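DNA polymerase III subunit beta (Helicobacter pylori 26695, PDB 4S3I) tethers DNA polymerases and other proteins to DNA as a dimeric sliding ring, giving replication its processivity. Local coordinates at residues Met3-Ala15 against Ile59-Thr71. Residues are numbered along the deposited sequence; the frame is centred on the assembly and turned at random.
Sequences MKISVSKNDLENA and IFTQSSDKEGVGT
I59 wedges its two branches between the strand and the helix of segment 3-15. With CG1 set between the backbone N and the carbonyl carbon (chi1 62°), its CD1 lies 3.9 Å from V7 CB and close to the L12 backbone, while CG2 meets A15 CB at 4.0 Å and also nears D11 O. L44 of strand 43-49 packs on I59 as well. Further along, I5 and T61 cross at about a right angle through their methyls, and M3 lays CG and SD along the G68 backbone, with CG 3.2 Å from G68 O.

Strand 4-7 pairs antiparallel with residues 62-66, with classic beta bulges where Q62 and S63 face S6 and where D65 and K66 face K4. K4 O therefore takes two amides, D65 N at 2.9 Å and K66 N on a lone pair. S6 OG and S63 OG share a hydrogen bond of 3.0 Å. At the helix start, a water bridges S8 N, D11 OD2 and F60 O.

Outermost, K4 NZ forms a salt bridge with D65 OD2, modelled doubtfully short. The contact thus joins strand 4-7 to edge strand 63-66 within one N-terminal-domain sheet and helix 9-19 to I59 of another, with apolar groups inside and the K4-D65 charges at the exposed edge, where solvent probably weakens their attraction.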
ATOM      1  N   MET A   3     -22.084 -22.034  24.911  1.00 36.43           N
ATOM      2  CA  MET A   3     -20.925 -21.225  25.285  1.00 34.88           C
ATOM      3  C   MET A   3     -21.344 -19.873  25.835  1.00 38.65           C
ATOM      4  O   MET A   3     -22.272 -19.253  25.323  1.00 34.71           O
ATOM      5  CB  MET A   3     -20.041 -20.961  24.067  1.00 42.32           C
ATOM      6  CG  MET A   3     -19.214 -22.128  23.579  1.00 42.20           C
ATOM      7  SD  MET A   3     -18.112 -21.598  22.238  1.00 49.99           S
ATOM      8  CE  MET A   3     -17.893 -19.862  22.664  1.00 52.26           C
ATOM      9  N   LYS A   4     -20.644 -19.395  26.858  1.00 35.87           N
ATOM     10  CA  LYS A   4     -20.875 -18.035  27.347  1.00 35.62           C
ATOM     11  C   LYS A   4     -19.653 -17.550  28.128  1.00 35.03           C
ATOM     12  O   LYS A   4     -19.286 -18.132  29.165  1.00 37.44           O
ATOM     13  CB  LYS A   4     -22.139 -17.990  28.214  1.00 39.09           C
ATOM     14  CG  LYS A   4     -22.389 -16.650  28.891  1.00 44.34           C
ATOM     15  CD  LYS A   4     -23.857 -16.510  29.279  1.00 49.15           C
ATOM     16  CE  LYS A   4     -24.126 -15.204  30.023  1.00 63.54           C
ATOM     17  NZ  LYS A   4     -23.616 -15.256  31.421  1.00 73.13           N
ATOM     18  N   ILE A   5     -19.003 -16.516  27.605  1.00 34.35           N
ATOM     19  CA  ILE A   5     -17.791 -15.969  28.191  1.00 34.32           C
ATOM     20  C   ILE A   5     -17.713 -14.465  27.936  1.00 34.07           C
ATOM     21  O   ILE A   5     -18.481 -13.916  27.138  1.00 33.83           O
ATOM     22  CB  ILE A   5     -16.551 -16.599  27.561  1.00 33.91           C
ATOM     23  CG1 ILE A   5     -16.562 -16.392  26.047  1.00 38.90           C
ATOM     24  CG2 ILE A   5     -16.444 -18.097  27.873  1.00 34.26           C
ATOM     25  CD1 ILE A   5     -15.256 -16.748  25.371  1.00 32.95           C
ATOM     26  N   SER A   6     -16.761 -13.800  28.586  1.00 34.18           N
ATOM     27  CA  SER A   6     -16.405 -12.445  28.205  1.00 37.01           C
ATOM     28  C   SER A   6     -14.911 -12.443  27.993  1.00 35.04           C
ATOM     29  O   SER A   6     -14.184 -13.176  28.681  1.00 36.80           O
ATOM     30  CB  SER A   6     -16.794 -11.424  29.276  1.00 47.05           C
ATOM     31  OG  SER A   6     -15.920 -11.485  30.387  1.00 52.36           O
ATOM     32  N   VAL A   7     -14.450 -11.655  27.025  1.00 33.07           N
ATOM     33  CA  VAL A   7     -13.028 -11.563  26.731  1.00 32.72           C
ATOM     34  C   VAL A   7     -12.602 -10.122  26.526  1.00 33.70           C
ATOM     35  O   VAL A   7     -13.435  -9.224  26.359  1.00 35.40           O
ATOM     36  CB  VAL A   7     -12.638 -12.380  25.475  1.00 37.21           C
ATOM     37  CG1 VAL A   7     -12.966 -13.860  25.665  1.00 32.27           C
ATOM     38  CG2 VAL A   7     -13.357 -11.833  24.248  1.00 31.70           C
ATOM     39  N   SER A   8     -11.292  -9.912  26.532  1.00 32.48           N
ATOM     40  CA  SER A   8     -10.726  -8.611  26.243  1.00 33.17           C
ATOM     41  C   SER A   8     -10.782  -8.358  24.737  1.00 35.44           C
ATOM     42  O   SER A   8     -10.386  -9.212  23.941  1.00 37.90           O
ATOM     43  CB  SER A   8      -9.280  -8.552  26.734  1.00 35.21           C
ATOM     44  OG  SER A   8      -8.661  -7.335  26.365  1.00 44.61           O
ATOM     45  N   LYS A   9     -11.266  -7.182  24.354  1.00 36.63           N
ATOM     46  CA  LYS A   9     -11.369  -6.801  22.948  1.00 31.29           C
ATOM     47  C   LYS A   9     -10.023  -6.909  22.234  1.00 30.79           C
ATOM     48  O   LYS A   9      -9.920  -7.486  21.150  1.00 30.30           O
ATOM     49  CB  LYS A   9     -11.931  -5.372  22.845  1.00 33.13           C
ATOM     50  CG  LYS A   9     -12.282  -4.894  21.435  1.00 31.28           C
ATOM     51  CD  LYS A   9     -11.075  -4.320  20.705  1.00 30.94           C
ATOM     52  CE  LYS A   9     -11.466  -3.157  19.809  1.00 43.78           C
ATOM     53  NZ  LYS A   9     -10.292  -2.678  19.023  1.00 43.10           N
ATOM     54  N   ASN A  10      -8.983  -6.348  22.838  1.00 30.96           N
ATOM     55  CA  ASN A  10      -7.678  -6.352  22.191  1.00 38.18           C
ATOM     56  C   ASN A  10      -7.044  -7.738  22.085  1.00 34.42           C
ATOM     57  O   ASN A  10      -6.394  -8.047  21.080  1.00 33.70           O
ATOM     58  CB  ASN A  10      -6.731  -5.355  22.864  1.00 48.31           C
ATOM     59  CG  ASN A  10      -7.223  -3.926  22.749  1.00 65.56           C
ATOM     60  OD1 ASN A  10      -7.359  -3.390  21.645  1.00 69.71           O
ATOM     61  ND2 ASN A  10      -7.501  -3.300  23.891  1.00 70.37           N
ATOM     62  N   ASP A  11      -7.227  -8.566  23.110  1.00 32.74           N
ATOM     63  CA  ASP A  11      -6.756  -9.947  23.061  1.00 30.38           C
ATOM     64  C   ASP A  11      -7.458 -10.681  21.922  1.00 29.98           C
ATOM     65  O   ASP A  11      -6.833 -11.375  21.117  1.00 29.61           O
ATOM     66  CB  ASP A  11      -7.087 -10.676  24.363  1.00 36.33           C
ATOM     67  CG  ASP A  11      -6.280 -10.180  25.551  1.00 45.38           C
ATOM     68  OD1 ASP A  11      -5.263  -9.490  25.343  1.00 38.98           O
ATOM     69  OD2 ASP A  11      -6.670 -10.515  26.696  1.00 49.46           O
ATOM     70  N   LEU A  12      -8.769 -10.514  21.864  1.00 30.14           N
ATOM     71  CA  LEU A  12      -9.571 -11.195  20.851  1.00 29.90           C
ATOM     72  C   LEU A  12      -9.160 -10.719  19.453  1.00 29.43           C
ATOM     73  O   LEU A  12      -8.875 -11.532  18.566  1.00 29.16           O
ATOM     74  CB  LEU A  12     -11.059 -10.954  21.105  1.00 30.23           C
ATOM     75  CG  LEU A  12     -12.049 -11.527  20.095  1.00 30.12           C
ATOM     76  CD1 LEU A  12     -11.924 -13.051  20.016  1.00 30.12           C
ATOM     77  CD2 LEU A  12     -13.472 -11.129  20.471  1.00 30.50           C
ATOM     78  N   GLU A  13      -9.099  -9.403  19.269  1.00 29.41           N
ATOM     79  CA  GLU A  13      -8.762  -8.836  17.961  1.00 29.06           C
ATOM     80  C   GLU A  13      -7.403  -9.339  17.475  1.00 28.68           C
ATOM     81  O   GLU A  13      -7.269  -9.790  16.334  1.00 28.40           O
ATOM     82  CB  GLU A  13      -8.784  -7.304  18.001  1.00 29.21           C
ATOM     83  CG  GLU A  13      -8.360  -6.636  16.681  1.00 33.80           C
ATOM     84  CD  GLU A  13      -8.599  -5.124  16.660  1.00 38.80           C
ATOM     85  OE1 GLU A  13      -8.352  -4.495  15.610  1.00 42.28           O
ATOM     86  OE2 GLU A  13      -9.033  -4.561  17.687  1.00 44.64           O
ATOM     87  N   ASN A  14      -6.402  -9.280  18.348  1.00 28.74           N
ATOM     88  CA  ASN A  14      -5.085  -9.817  18.026  1.00 33.58           C
ATOM     89  C   ASN A  14      -5.128 -11.289  17.615  1.00 28.48           C
ATOM     90  O   ASN A  14      -4.531 -11.678  16.607  1.00 29.34           O
ATOM     91  CB  ASN A  14      -4.116  -9.625  19.197  1.00 42.49           C
ATOM     92  CG  ASN A  14      -3.627  -8.203  19.310  1.00 58.89           C
ATOM     93  OD1 ASN A  14      -3.467  -7.514  18.301  1.00 66.85           O
ATOM     94  ND2 ASN A  14      -3.393  -7.747  20.540  1.00 62.84           N
ATOM     95  N   ALA A  15      -5.832 -12.107  18.388  1.00 28.67           N
ATOM     96  CA  ALA A  15      -5.947 -13.515  18.038  1.00 28.70           C
ATOM     97  C   ALA A  15      -6.591 -13.686  16.655  1.00 28.51           C
ATOM     98  O   ALA A  15      -6.127 -14.482  15.836  1.00 28.39           O
ATOM     99  CB  ALA A  15      -6.723 -14.291  19.105  1.00 29.16           C
ATOM    100  N   ILE A  59      -6.785 -17.358  24.085  1.00 31.34           N
ATOM    101  CA  ILE A  59      -6.725 -16.201  24.964  1.00 31.52           C
ATOM    102  C   ILE A  59      -7.406 -16.584  26.272  1.00 33.60           C
ATOM    103  O   ILE A  59      -8.250 -17.486  26.298  1.00 32.47           O
ATOM    104  CB  ILE A  59      -7.402 -14.959  24.356  1.00 31.14           C
ATOM    105  CG1 ILE A  59      -8.894 -15.206  24.110  1.00 31.22           C
ATOM    106  CG2 ILE A  59      -6.683 -14.524  23.076  1.00 32.58           C
ATOM    107  CD1 ILE A  59      -9.658 -13.954  23.600  1.00 30.98           C
ATOM    108  N   PHE A  60      -7.027 -15.913  27.357  1.00 32.67           N
ATOM    109  CA  PHE A  60      -7.673 -16.146  28.639  1.00 35.68           C
ATOM    110  C   PHE A  60      -9.007 -15.434  28.614  1.00 33.43           C
ATOM    111  O   PHE A  60      -9.117 -14.340  28.062  1.00 35.30           O
ATOM    112  CB  PHE A  60      -6.827 -15.583  29.782  1.00 38.28           C
ATOM    113  CG  PHE A  60      -5.570 -16.361  30.056  1.00 40.61           C
ATOM    114  CD1 PHE A  60      -5.636 -17.636  30.617  1.00 43.92           C
ATOM    115  CD2 PHE A  60      -4.325 -15.814  29.775  1.00 41.77           C
ATOM    116  CE1 PHE A  60      -4.479 -18.360  30.876  1.00 45.83           C
ATOM    117  CE2 PHE A  60      -3.158 -16.528  30.034  1.00 43.67           C
ATOM    118  CZ  PHE A  60      -3.236 -17.802  30.584  1.00 42.51           C
ATOM    119  N   THR A  61     -10.018 -16.041  29.216  1.00 33.90           N
ATOM    120  CA  THR A  61     -11.312 -15.390  29.373  1.00 39.68           C
ATOM    121  C   THR A  61     -11.309 -14.463  30.586  1.00 45.20           C
ATOM    122  O   THR A  61     -10.652 -14.749  31.592  1.00 40.43           O
ATOM    123  CB  THR A  61     -12.434 -16.426  29.549  1.00 39.22           C
ATOM    124  OG1 THR A  61     -12.205 -17.169  30.751  1.00 39.75           O
ATOM    125  CG2 THR A  61     -12.467 -17.376  28.360  1.00 34.16           C
ATOM    126  N   GLN A  62     -12.036 -13.353  30.481  1.00 40.17           N
ATOM    127  CA  GLN A  62     -12.248 -12.460  31.614  1.00 43.16           C
ATOM    128  C   GLN A  62     -13.256 -13.066  32.571  1.00 45.16           C
ATOM    129  O   GLN A  62     -13.161 -12.893  33.788  1.00 50.68           O
ATOM    130  CB  GLN A  62     -12.740 -11.098  31.139  1.00 47.14           C
ATOM    131  CG  GLN A  62     -11.691 -10.346  30.359  1.00 51.08           C
ATOM    132  CD  GLN A  62     -10.388 -10.237  31.128  1.00 58.09           C
ATOM    133  OE1 GLN A  62      -9.345 -10.725  30.685  1.00 55.62           O
ATOM    134  NE2 GLN A  62     -10.443  -9.599  32.293  1.00 59.67           N
ATOM    135  N   SER A  63     -14.234 -13.765  32.008  1.00 41.24           N
ATOM    136  CA  SER A  63     -15.163 -14.545  32.805  1.00 43.63           C
ATOM    137  C   SER A  63     -15.635 -15.712  31.961  1.00 48.83           C
ATOM    138  O   SER A  63     -15.489 -15.706  30.733  1.00 50.40           O
ATOM    139  CB  SER A  63     -16.344 -13.704  33.309  1.00 47.68           C
ATOM    140  OG  SER A  63     -17.281 -13.424  32.285  1.00 52.04           O
ATOM    141  N   SER A  64     -16.181 -16.719  32.630  1.00 38.46           N
ATOM    142  CA  SER A  64     -16.622 -17.934  31.963  1.00 41.25           C
ATOM    143  C   SER A  64     -17.818 -18.494  32.719  1.00 46.53           C
ATOM    144  O   SER A  64     -17.708 -18.851  33.894  1.00 50.87           O
ATOM    145  CB  SER A  64     -15.478 -18.955  31.913  1.00 44.14           C
ATOM    146  OG  SER A  64     -15.868 -20.127  31.226  1.00 52.80           O
ATOM    147  N   ASP A  65     -18.963 -18.560  32.049  1.00 47.77           N
ATOM    148  CA  ASP A  65     -20.191 -19.030  32.685  1.00 48.77           C
ATOM    149  C   ASP A  65     -20.586 -20.392  32.149  1.00 46.90           C
ATOM    150  O   ASP A  65     -21.257 -21.179  32.825  1.00 47.69           O
ATOM    151  CB  ASP A  65     -21.341 -18.044  32.430  1.00 56.62           C
ATOM    152  CG  ASP A  65     -21.014 -16.631  32.862  1.00 65.74           C
ATOM    153  OD1 ASP A  65     -19.814 -16.302  32.953  1.00 69.51           O
ATOM    154  OD2 ASP A  65     -21.963 -15.852  33.098  1.00 72.81           O
ATOM    155  N   LYS A  66     -20.173 -20.665  30.918  1.00 36.86           N
ATOM    156  CA  LYS A  66     -20.609 -21.874  30.228  1.00 39.68           C
ATOM    157  C   LYS A  66     -19.569 -22.324  29.209  1.00 39.35           C
ATOM    158  O   LYS A  66     -19.176 -21.552  28.326  1.00 36.45           O
ATOM    159  CB  LYS A  66     -21.963 -21.644  29.547  1.00 47.80           C
ATOM    160  CG  LYS A  66     -22.271 -22.610  28.410  1.00 57.63           C
ATOM    161  CD  LYS A  66     -22.545 -24.010  28.916  1.00 64.11           C
ATOM    162  CE  LYS A  66     -23.870 -24.071  29.654  1.00 70.41           C
ATOM    163  NZ  LYS A  66     -24.276 -25.472  29.960  1.00 73.97           N
ATOM    164  N   GLU A  67     -19.122 -23.570  29.348  1.00 36.81           N
ATOM    165  CA  GLU A  67     -18.120 -24.150  28.460  1.00 39.75           C
ATOM    166  C   GLU A  67     -18.772 -24.884  27.282  1.00 43.14           C
ATOM    167  O   GLU A  67     -19.861 -25.447  27.415  1.00 36.89           O
ATOM    168  CB  GLU A  67     -17.225 -25.114  29.246  1.00 39.78           C
ATOM    169  CG  GLU A  67     -16.422 -24.449  30.353  1.00 39.38           C
ATOM    170  CD  GLU A  67     -15.588 -25.443  31.139  1.00 49.25           C
ATOM    171  OE1 GLU A  67     -15.890 -26.653  31.068  1.00 49.95           O
ATOM    172  OE2 GLU A  67     -14.635 -25.016  31.823  1.00 49.72           O
ATOM    173  N   GLY A  68     -18.104 -24.870  26.131  1.00 35.88           N
ATOM    174  CA  GLY A  68     -18.617 -25.545  24.950  1.00 39.58           C
ATOM    175  C   GLY A  68     -17.884 -25.137  23.680  1.00 42.01           C
ATOM    176  O   GLY A  68     -16.900 -24.391  23.734  1.00 34.72           O
ATOM    177  N   VAL A  69     -18.377 -25.615  22.537  1.00 35.94           N
ATOM    178  CA  VAL A  69     -17.723 -25.365  21.254  1.00 36.99           C
ATOM    179  C   VAL A  69     -18.680 -24.718  20.259  1.00 35.93           C
ATOM    180  O   VAL A  69     -19.898 -24.830  20.406  1.00 34.87           O
ATOM    181  CB  VAL A  69     -17.207 -26.679  20.646  1.00 37.40           C
ATOM    182  CG1 VAL A  69     -16.095 -27.265  21.503  1.00 35.83           C
ATOM    183  CG2 VAL A  69     -18.353 -27.685  20.513  1.00 37.71           C
ATOM    184  N   GLY A  70     -18.125 -24.061  19.244  1.00 33.96           N
ATOM    185  CA  GLY A  70     -18.904 -23.464  18.167  1.00 33.80           C
ATOM    186  C   GLY A  70     -17.976 -23.049  17.030  1.00 34.16           C
ATOM    187  O   GLY A  70     -16.775 -23.302  17.096  1.00 33.11           O
ATOM    188  N   THR A  71     -18.521 -22.432  15.981  1.00 33.19           N
ATOM    189  CA  THR A  71     -17.700 -21.922  14.870  1.00 32.77           C
ATOM    190  C   THR A  71     -18.261 -20.593  14.426  1.00 34.02           C
ATOM    191  O   THR A  71     -19.429 -20.308  14.674  1.00 32.78           O
ATOM    192  CB  THR A  71     -17.729 -22.835  13.629  1.00 33.17           C
ATOM    193  OG1 THR A  71     -18.914 -22.557  12.867  1.00 33.48           O
ATOM    194  CG2 THR A  71     -17.686 -24.313  14.017  1.00 35.96           C
TER
HETATM  195  O   HOH W   1      -9.312 -11.869  27.174  1.00 35.46           O